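Local coordinates for protein glucuronoarabinoxylan endo-1,4-beta-xylanase (Clostridium papyrosolvens, PDB 4FMV) that probably hydrolyses internal beta-1,4 linkages of plant xylan as the family 30 catalytic part of a longer polysaccharide-degrading enzyme that also has a carbohydrate-binding module and a dockerin, at residues G61-W66 / L121-K126; V140-D145 / G203-G208; A305-N308 / Y312-A315. One frame throughout, in Å; residues are numbered along the deposited sequence.

The three contacts run from the outside of the (beta/alpha)8 barrel, through its centre, to the beta side domain. Interaction 1 is partly buried and rests on aromatic packing between a loop and helix 114-130. Interaction 2, some 23 Å away between centres, is buried and polar: a histidine-carboxylate hydrogen bond joins the loop after barrel strand 137-139 to strand 201-205. Interaction 3 lies in the side domain, on the other side of the chain's centre from interaction 1, and depends on backbone bonding within a hairpin, with T306 packing on Y312 and P307 on V313. Interaction 2 uses a barrel strand and interaction 3 one of the side domain; interaction 1 belongs to the barrel's outer layer.

Interaction 1. Residues G61-W66 / L121-K126; sequences GNFSKW and LNAYVK
W66 and Y124 form a T-shaped aromatic pair in which the edge of the tyrosine ring points at the face of the indole, with centroids 4.7 Å apart and planes at 70°. Beyond CB, the indole starts at CG, which lies 3.7 Å from Y124 CE1. Next comes the fused bond: CD2 is 3.4 Å from Y124 CD1, and CE3 is at 3.5 Å from that same atom, so Y124 CD1 sits almost centrally over the indole. This loop leads from barrel strand 45-49 into helix 67-78, and the contact sets its last turn against the neighbouring barrel helix 114-130. The far end of the six-membered ring reaches the helix backbone, with W66 CZ3 3.6 Å from Y124 CA and A123 O near the ring plane at its edge. On the pyrrole side NE1 bonds to E51 O, which fixes the rotation of the indole. With CG trans to the backbone N (chi1 -160°), the Y124 ring is carried off the helix toward the indole. F63 adds CE1 against A123 CB at 4.4 Å, and its carbonyl closes the 3-10 turn by accepting from W66 N. Before it, N62 OD1 makes an Asx turn with S64 N.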
loop_
_atom_site.group_PDB
_atom_site.type_symbol
_atom_site.label_atom_id
_atom_site.label_comp_id
_atom_site.label_asym_id
_atom_site.label_seq_id
_atom_site.Cartn_x
_atom_site.Cartn_y
_atom_site.Cartn_z
ATOM N N GLY A 61 -20.833 5.449 22.733
ATOM C CA GLY A 61 -21.278 4.541 21.702
ATOM C C GLY A 61 -22.067 5.195 20.573
ATOM O O GLY A 61 -22.850 4.521 19.882
ATOM N N ASN A 62 -21.874 6.498 20.356
ATOM C CA ASN A 62 -22.485 7.075 19.168
ATOM C C ASN A 62 -21.402 7.201 18.101
ATOM O O ASN A 62 -20.570 8.090 18.123
ATOM C CB ASN A 62 -23.100 8.450 19.505
ATOM C CG ASN A 62 -23.755 9.097 18.306
ATOM O OD1 ASN A 62 -23.582 8.642 17.190
ATOM N ND2 ASN A 62 -24.510 10.159 18.532
ATOM N N PHE A 63 -21.469 6.283 17.152
ATOM C CA PHE A 63 -20.473 6.086 16.112
ATOM C C PHE A 63 -20.840 6.715 14.756
ATOM O O PHE A 63 -20.242 6.383 13.736
ATOM C CB PHE A 63 -20.034 4.607 16.009
ATOM C CG PHE A 63 -19.500 4.028 17.308
ATOM C CD1 PHE A 63 -18.322 4.525 17.891
ATOM C CD2 PHE A 63 -20.165 2.981 17.941
ATOM C CE1 PHE A 63 -17.822 4.000 19.098
ATOM C CE2 PHE A 63 -19.677 2.439 19.150
ATOM C CZ PHE A 63 -18.504 2.946 19.725
ATOM N N SER A 64 -21.916 7.490 14.707
ATOM C CA SER A 64 -22.391 7.990 13.411
ATOM C C SER A 64 -21.287 8.650 12.574
ATOM O O SER A 64 -21.295 8.551 11.350
ATOM C CB SER A 64 -23.610 8.919 13.566
ATOM O OG SER A 64 -23.282 10.084 14.307
ATOM N N LYS A 65 -20.327 9.307 13.217
ATOM C CA LYS A 65 -19.307 10.029 12.455
ATOM C C LYS A 65 -18.294 9.090 11.819
ATOM O O LYS A 65 -17.466 9.501 10.976
ATOM C CB LYS A 65 -18.614 11.073 13.317
ATOM C CG LYS A 65 -19.501 12.290 13.550
ATOM C CD LYS A 65 -18.679 13.465 14.007
ATOM C CE LYS A 65 -19.548 14.592 14.529
ATOM N NZ LYS A 65 -18.655 15.625 15.132
ATOM N N TRP A 66 -18.368 7.832 12.238
ATOM C CA TRP A 66 -17.572 6.747 11.661
ATOM C C TRP A 66 -18.310 5.957 10.569
ATOM O O TRP A 66 -17.748 5.039 9.951
ATOM C CB TRP A 66 -17.140 5.814 12.785
ATOM C CG TRP A 66 -16.117 6.439 13.702
ATOM C CD1 TRP A 66 -15.487 7.632 13.529
ATOM C CD2 TRP A 66 -15.596 5.883 14.919
ATOM N NE1 TRP A 66 -14.593 7.857 14.567
ATOM C CE2 TRP A 66 -14.652 6.795 15.433
ATOM C CE3 TRP A 66 -15.840 4.701 15.624
ATOM C CZ2 TRP A 66 -13.953 6.564 16.619
ATOM C CZ3 TRP A 66 -15.140 4.472 16.801
ATOM C CH2 TRP A 66 -14.208 5.407 17.288
ATOM N N LEU A 121 -8.790 3.353 19.946
ATOM C CA LEU A 121 -8.474 2.493 18.814
ATOM C C LEU A 121 -9.288 1.194 18.874
ATOM O O LEU A 121 -9.807 0.723 17.853
ATOM C CB LEU A 121 -6.968 2.192 18.770
ATOM C CG LEU A 121 -6.105 3.419 18.438
ATOM C CD1 LEU A 121 -4.650 3.017 18.293
ATOM C CD2 LEU A 121 -6.612 4.084 17.147
ATOM N N ASN A 122 -9.391 0.602 20.059
ATOM C CA ASN A 122 -10.195 -0.609 20.201
ATOM C C ASN A 122 -11.667 -0.360 19.878
ATOM O O ASN A 122 -12.358 -1.241 19.404
ATOM C CB ASN A 122 -10.060 -1.199 21.608
ATOM C CG ASN A 122 -8.937 -2.201 21.709
ATOM O OD1 ASN A 122 -8.538 -2.797 20.710
ATOM N ND2 ASN A 122 -8.425 -2.403 22.918
ATOM N N ALA A 123 -12.155 0.843 20.143
ATOM C CA ALA A 123 -13.568 1.109 19.892
ATOM C C ALA A 123 -13.858 1.188 18.385
ATOM O O ALA A 123 -14.946 0.822 17.923
ATOM C CB ALA A 123 -14.029 2.391 20.633
ATOM N N TYR A 124 -12.881 1.672 17.627
ATOM C CA TYR A 124 -12.980 1.702 16.168
ATOM C C TYR A 124 -12.994 0.291 15.608
ATOM O O TYR A 124 -13.841 -0.057 14.790
ATOM C CB TYR A 124 -11.822 2.490 15.561
ATOM C CG TYR A 124 -12.094 2.963 14.146
ATOM C CD1 TYR A 124 -12.855 4.104 13.914
ATOM C CD2 TYR A 124 -11.601 2.276 13.046
ATOM C CE1 TYR A 124 -13.107 4.560 12.623
ATOM C CE2 TYR A 124 -11.863 2.712 11.742
ATOM C CZ TYR A 124 -12.609 3.866 11.538
ATOM O OH TYR A 124 -12.883 4.327 10.252
ATOM N N VAL A 125 -12.056 -0.528 16.050
ATOM C CA VAL A 125 -12.066 -1.937 15.688
ATOM C C VAL A 125 -13.412 -2.612 16.009
ATOM O O VAL A 125 -13.940 -3.360 15.197
ATOM C CB VAL A 125 -10.935 -2.665 16.416
ATOM C CG1 VAL A 125 -10.932 -4.166 16.070
ATOM C CG2 VAL A 125 -9.593 -1.999 16.078
ATOM N N LYS A 126 -13.963 -2.360 17.196
ATOM C CA LYS A 126 -15.188 -3.047 17.596
ATOM C C LYS A 126 -16.394 -2.540 16.800
ATOM O O LYS A 126 -17.237 -3.328 16.375
ATOM C CB LYS A 126 -15.425 -2.964 19.108
ATOM C CG LYS A 126 -16.720 -3.655 19.584
ATOM C CD LYS A 126 -16.936 -3.389 21.079
ATOM C CE LYS A 126 -18.109 -4.197 21.681
ATOM N NZ LYS A 126 -19.432 -3.811 21.130
#

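Interaction 2. Residues V140-D145 / G203-G208; sequences VQNEPD and GCHFYG
At the C-terminal ends of the barrel strands, in the cleft where clan A glycosidases carry their active site, E143 of an Asn-Glu-Pro sequence meets H205. The bond runs from H205 ND1 to E143 OE2 over 2.8 Å and is nearly straight, with an N-H...O angle of 169°. The oxygen lies in the plane of the imidazole and accepts the N-H through its anti lone pair, the one turned away from OE1, while the carboxylate itself is rotated 63° from the ring. The glutamate chain is extended beyond CG, and that carbon also passes close to the histidine, 3.3 Å from H205 ND1. On its other nitrogen, NE2, the histidine bonds to E177, so the imidazole is gripped at both nitrogens and its flip is fixed.

E143 follows barrel strand 137-139 and H205 lies on strand 201-205, the fourth and sixth strands of the (beta/alpha)8 barrel. In clan A the glutamate of the Asn-Glu-Pro sequence after the fourth strand is the general acid/base, and E143 holds the equivalent place; E232, at the end of strand 227-232, corresponds to the usual position of the nucleophile. Y207 lies between them: its CE2 is 3.4 Å from E143 OE2, a contact and not a bond, and its hydroxyl is hydrogen-bonded to E232.

The backbone of E143 takes a left-handed conformation (phi 40°). N142 turns its OD1 toward R47 NH2, while its own carbonyl O accepts from Q141 NE2 over 2.8 Å, with the acceptor in the plane of the glutamine amide.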
loop_
_atom_site.group_PDB
_atom_site.type_symbol
_atom_site.label_atom_id
_atom_site.label_comp_id
_atom_site.label_asym_id
_atom_site.label_seq_id
_atom_site.Cartn_x
_atom_site.Cartn_y
_atom_site.Cartn_z
ATOM N N VAL A 140 -1.127 3.152 14.720
ATOM C CA VAL A 140 -0.994 4.010 15.892
ATOM C C VAL A 140 -1.069 5.482 15.469
ATOM O O VAL A 140 -1.768 6.280 16.088
ATOM C CB VAL A 140 0.345 3.745 16.663
ATOM C CG1 VAL A 140 0.517 4.715 17.855
ATOM C CG2 VAL A 140 0.428 2.285 17.122
ATOM N N GLN A 141 -0.289 5.868 14.467
ATOM C CA GLN A 141 -0.318 7.251 14.009
ATOM C C GLN A 141 0.089 7.386 12.536
ATOM O O GLN A 141 1.103 6.808 12.115
ATOM C CB GLN A 141 0.667 8.079 14.890
ATOM C CG GLN A 141 0.872 9.555 14.418
ATOM C CD GLN A 141 -0.350 10.445 14.624
ATOM O OE1 GLN A 141 -0.923 10.469 15.712
ATOM N NE2 GLN A 141 -0.748 11.201 13.568
ATOM N N ASN A 142 -0.604 8.240 11.794
ATOM C CA ASN A 142 -0.124 8.685 10.489
ATOM C C ASN A 142 1.013 9.715 10.616
ATOM O O ASN A 142 0.845 10.745 11.274
ATOM C CB ASN A 142 -1.254 9.352 9.712
ATOM C CG ASN A 142 -0.806 9.803 8.341
ATOM O OD1 ASN A 142 -0.549 8.964 7.476
ATOM N ND2 ASN A 142 -0.675 11.124 8.134
ATOM N N GLU A 143 2.138 9.457 9.958
ATOM C CA GLU A 143 3.266 10.406 9.899
ATOM C C GLU A 143 3.536 11.135 11.209
ATOM O O GLU A 143 3.478 12.369 11.261
ATOM C CB GLU A 143 3.074 11.409 8.752
ATOM C CG GLU A 143 2.907 10.692 7.403
ATOM C CD GLU A 143 2.939 11.616 6.213
ATOM O OE1 GLU A 143 3.115 12.824 6.403
ATOM O OE2 GLU A 143 2.780 11.121 5.081
ATOM N N PRO A 144 3.850 10.371 12.269
ATOM C CA PRO A 144 4.153 10.953 13.576
ATOM C C PRO A 144 5.366 11.854 13.478
ATOM O O PRO A 144 5.575 12.672 14.375
ATOM C CB PRO A 144 4.524 9.732 14.413
ATOM C CG PRO A 144 5.070 8.741 13.379
ATOM C CD PRO A 144 4.074 8.914 12.255
ATOM N N ASP A 145 6.191 11.637 12.451
ATOM C CA ASP A 145 7.402 12.450 12.209
ATOM C C ASP A 145 7.269 13.562 11.152
ATOM O O ASP A 145 8.272 14.180 10.815
ATOM C CB ASP A 145 8.607 11.560 11.891
ATOM C CG ASP A 145 8.358 10.656 10.693
ATOM O OD1 ASP A 145 7.221 10.674 10.166
ATOM O OD2 ASP A 145 9.296 9.940 10.277
ATOM N N GLY A 203 4.290 -0.133 8.601
ATOM C CA GLY A 203 3.869 0.778 7.552
ATOM C C GLY A 203 4.830 1.933 7.342
ATOM O O GLY A 203 5.376 2.469 8.297
ATOM N N CYS A 204 4.945 2.393 6.107
ATOM C CA CYS A 204 5.804 3.522 5.782
ATOM C C CYS A 204 5.216 4.292 4.604
ATOM O O CYS A 204 4.460 3.733 3.805
ATOM C CB CYS A 204 7.199 3.029 5.399
ATOM S SG CYS A 204 7.251 2.033 3.877
ATOM N N HIS A 205 5.579 5.568 4.490
ATOM C CA HIS A 205 5.220 6.359 3.318
ATOM C C HIS A 205 6.479 6.730 2.542
ATOM O O HIS A 205 7.584 6.738 3.080
ATOM C CB HIS A 205 4.461 7.635 3.711
ATOM C CG HIS A 205 3.208 7.375 4.484
ATOM N ND1 HIS A 205 2.438 8.390 5.015
ATOM C CD2 HIS A 205 2.594 6.220 4.826
ATOM C CE1 HIS A 205 1.397 7.869 5.634
ATOM N NE2 HIS A 205 1.471 6.548 5.540
ATOM N N PHE A 206 6.257 6.977 1.257
ATOM C CA PHE A 206 7.240 7.292 0.206
ATOM C C PHE A 206 7.537 8.763 -0.146
ATOM O O PHE A 206 7.884 9.050 -1.305
ATOM C CB PHE A 206 7.148 6.393 -1.032
ATOM C CG PHE A 206 7.753 5.017 -0.848
ATOM C CD1 PHE A 206 8.287 4.616 0.383
ATOM C CD2 PHE A 206 7.803 4.125 -1.926
ATOM C CE1 PHE A 206 8.852 3.339 0.546
ATOM C CE2 PHE A 206 8.370 2.839 -1.780
ATOM C CZ PHE A 206 8.893 2.450 -0.538
ATOM N N TYR A 207 7.216 9.724 0.712
ATOM C CA TYR A 207 7.370 11.067 0.222
ATOM C C TYR A 207 8.819 11.473 0.447
ATOM O O TYR A 207 9.207 11.922 1.525
ATOM C CB TYR A 207 6.470 11.973 1.077
ATOM C CG TYR A 207 5.000 11.669 0.871
ATOM C CD1 TYR A 207 4.388 11.949 -0.349
ATOM C CD2 TYR A 207 4.241 11.090 1.868
ATOM C CE1 TYR A 207 3.065 11.665 -0.564
ATOM C CE2 TYR A 207 2.903 10.789 1.650
ATOM C CZ TYR A 207 2.328 11.083 0.441
ATOM O OH TYR A 207 1.001 10.804 0.215
ATOM N N GLY A 208 9.570 11.455 -0.659
ATOM C CA GLY A 208 10.997 11.735 -0.667
ATOM C C GLY A 208 11.953 10.575 -0.391
ATOM O O GLY A 208 13.153 10.794 -0.219
#

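Interaction 3. Residues A305-N308 / Y312-A315; sequences ATPN and YVSA
A305 accepts a hydrogen bond at its carbonyl O from V313 N, 2.8 Å away with an N-H...O angle of 159°. It belongs to the connection of a beta hairpin in the side domain, where strand 299-303 turns back to run antiparallel to strand 311-318. The same oxygen also receives a CA-H...O contact from Y312 CA at 3.3 Å, so two successive residues of the strand share one acceptor. A second contact of this kind returns the other way, from A305 CA to V313 O over 3.4 Å, and makes the backbone pairing mutual. T306 comes next and lays its methyl CG2 obliquely beside the Y312 ring, 3.9 Å from CD1. The methyl is turned this way because it stands trans to the carbonyl carbon while OG1 takes the site between the backbone N and that carbon (chi1 60°). The Y312 ring has a further partner, K248 of helix 240-255, in a cation-pi contact. The P307 ring is buried, and V5 of strand 5-8 and Q336 of strand 334-341 also touch it. Across the hairpin it meets V313 at about a right angle, with P307 CG and CD each 4.1 Å from V313 CG2.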
loop_
_atom_site.group_PDB
_atom_site.type_symbol
_atom_site.label_atom_id
_atom_site.label_comp_id
_atom_site.label_asym_id
_atom_site.label_seq_id
_atom_site.Cartn_x
_atom_site.Cartn_y
_atom_site.Cartn_z
ATOM N N ALA A 305 15.843 -8.003 -13.252
ATOM C CA ALA A 305 15.102 -6.779 -12.907
ATOM C C ALA A 305 15.275 -5.578 -13.840
ATOM O O ALA A 305 14.355 -4.745 -14.001
ATOM C CB ALA A 305 15.355 -6.385 -11.447
ATOM N N THR A 306 16.461 -5.476 -14.431
ATOM C CA THR A 306 16.791 -4.366 -15.331
ATOM C C THR A 306 17.519 -4.927 -16.541
ATOM O O THR A 306 18.747 -4.804 -16.635
ATOM C CB THR A 306 17.726 -3.354 -14.638
ATOM O OG1 THR A 306 18.943 -4.023 -14.257
ATOM C CG2 THR A 306 17.094 -2.805 -13.406
ATOM N N PRO A 307 16.777 -5.585 -17.458
ATOM C CA PRO A 307 17.371 -6.290 -18.606
ATOM C C PRO A 307 17.967 -5.360 -19.655
ATOM O O PRO A 307 18.771 -5.792 -20.480
ATOM C CB PRO A 307 16.182 -7.044 -19.207
ATOM C CG PRO A 307 15.000 -6.235 -18.818
ATOM C CD PRO A 307 15.306 -5.699 -17.446
ATOM N N ASN A 308 17.553 -4.101 -19.633
ATOM C CA ASN A 308 17.982 -3.144 -20.635
ATOM C C ASN A 308 17.853 -1.761 -20.052
ATOM O O ASN A 308 17.202 -1.573 -19.027
ATOM C CB ASN A 308 17.115 -3.289 -21.886
ATOM C CG ASN A 308 17.810 -2.812 -23.157
ATOM O OD1 ASN A 308 18.969 -2.390 -23.140
ATOM N ND2 ASN A 308 17.095 -2.892 -24.279
ATOM N N TYR A 312 12.328 -2.095 -16.673
ATOM C CA TYR A 312 12.256 -2.596 -15.302
ATOM C C TYR A 312 11.248 -3.730 -15.251
ATOM O O TYR A 312 10.126 -3.583 -15.733
ATOM C CB TYR A 312 11.854 -1.450 -14.374
ATOM C CG TYR A 312 12.837 -0.309 -14.466
ATOM C CD1 TYR A 312 14.052 -0.365 -13.780
ATOM C CD2 TYR A 312 12.577 0.802 -15.267
ATOM C CE1 TYR A 312 14.974 0.654 -13.881
ATOM C CE2 TYR A 312 13.482 1.836 -15.362
ATOM C CZ TYR A 312 14.683 1.752 -14.667
ATOM O OH TYR A 312 15.611 2.760 -14.767
ATOM N N VAL A 313 11.641 -4.866 -14.694
ATOM C CA VAL A 313 10.776 -6.038 -14.741
ATOM C C VAL A 313 10.668 -6.725 -13.390
ATOM O O VAL A 313 11.667 -6.889 -12.695
ATOM C CB VAL A 313 11.273 -7.068 -15.812
ATOM C CG1 VAL A 313 10.441 -8.353 -15.767
ATOM C CG2 VAL A 313 11.233 -6.450 -17.205
ATOM N N SER A 314 9.455 -7.115 -13.011
ATOM C CA SER A 314 9.268 -7.973 -11.839
ATOM C C SER A 314 8.327 -9.091 -12.225
ATOM O O SER A 314 7.706 -9.018 -13.271
ATOM C CB SER A 314 8.731 -7.187 -10.635
ATOM O OG SER A 314 7.569 -6.428 -10.943
ATOM N N ALA A 315 8.238 -10.130 -11.401
ATOM C CA ALA A 315 7.414 -11.294 -11.727
ATOM C C ALA A 315 6.817 -11.925 -10.465
ATOM O O ALA A 315 7.368 -11.785 -9.383
ATOM C CB ALA A 315 8.238 -12.322 -12.522
#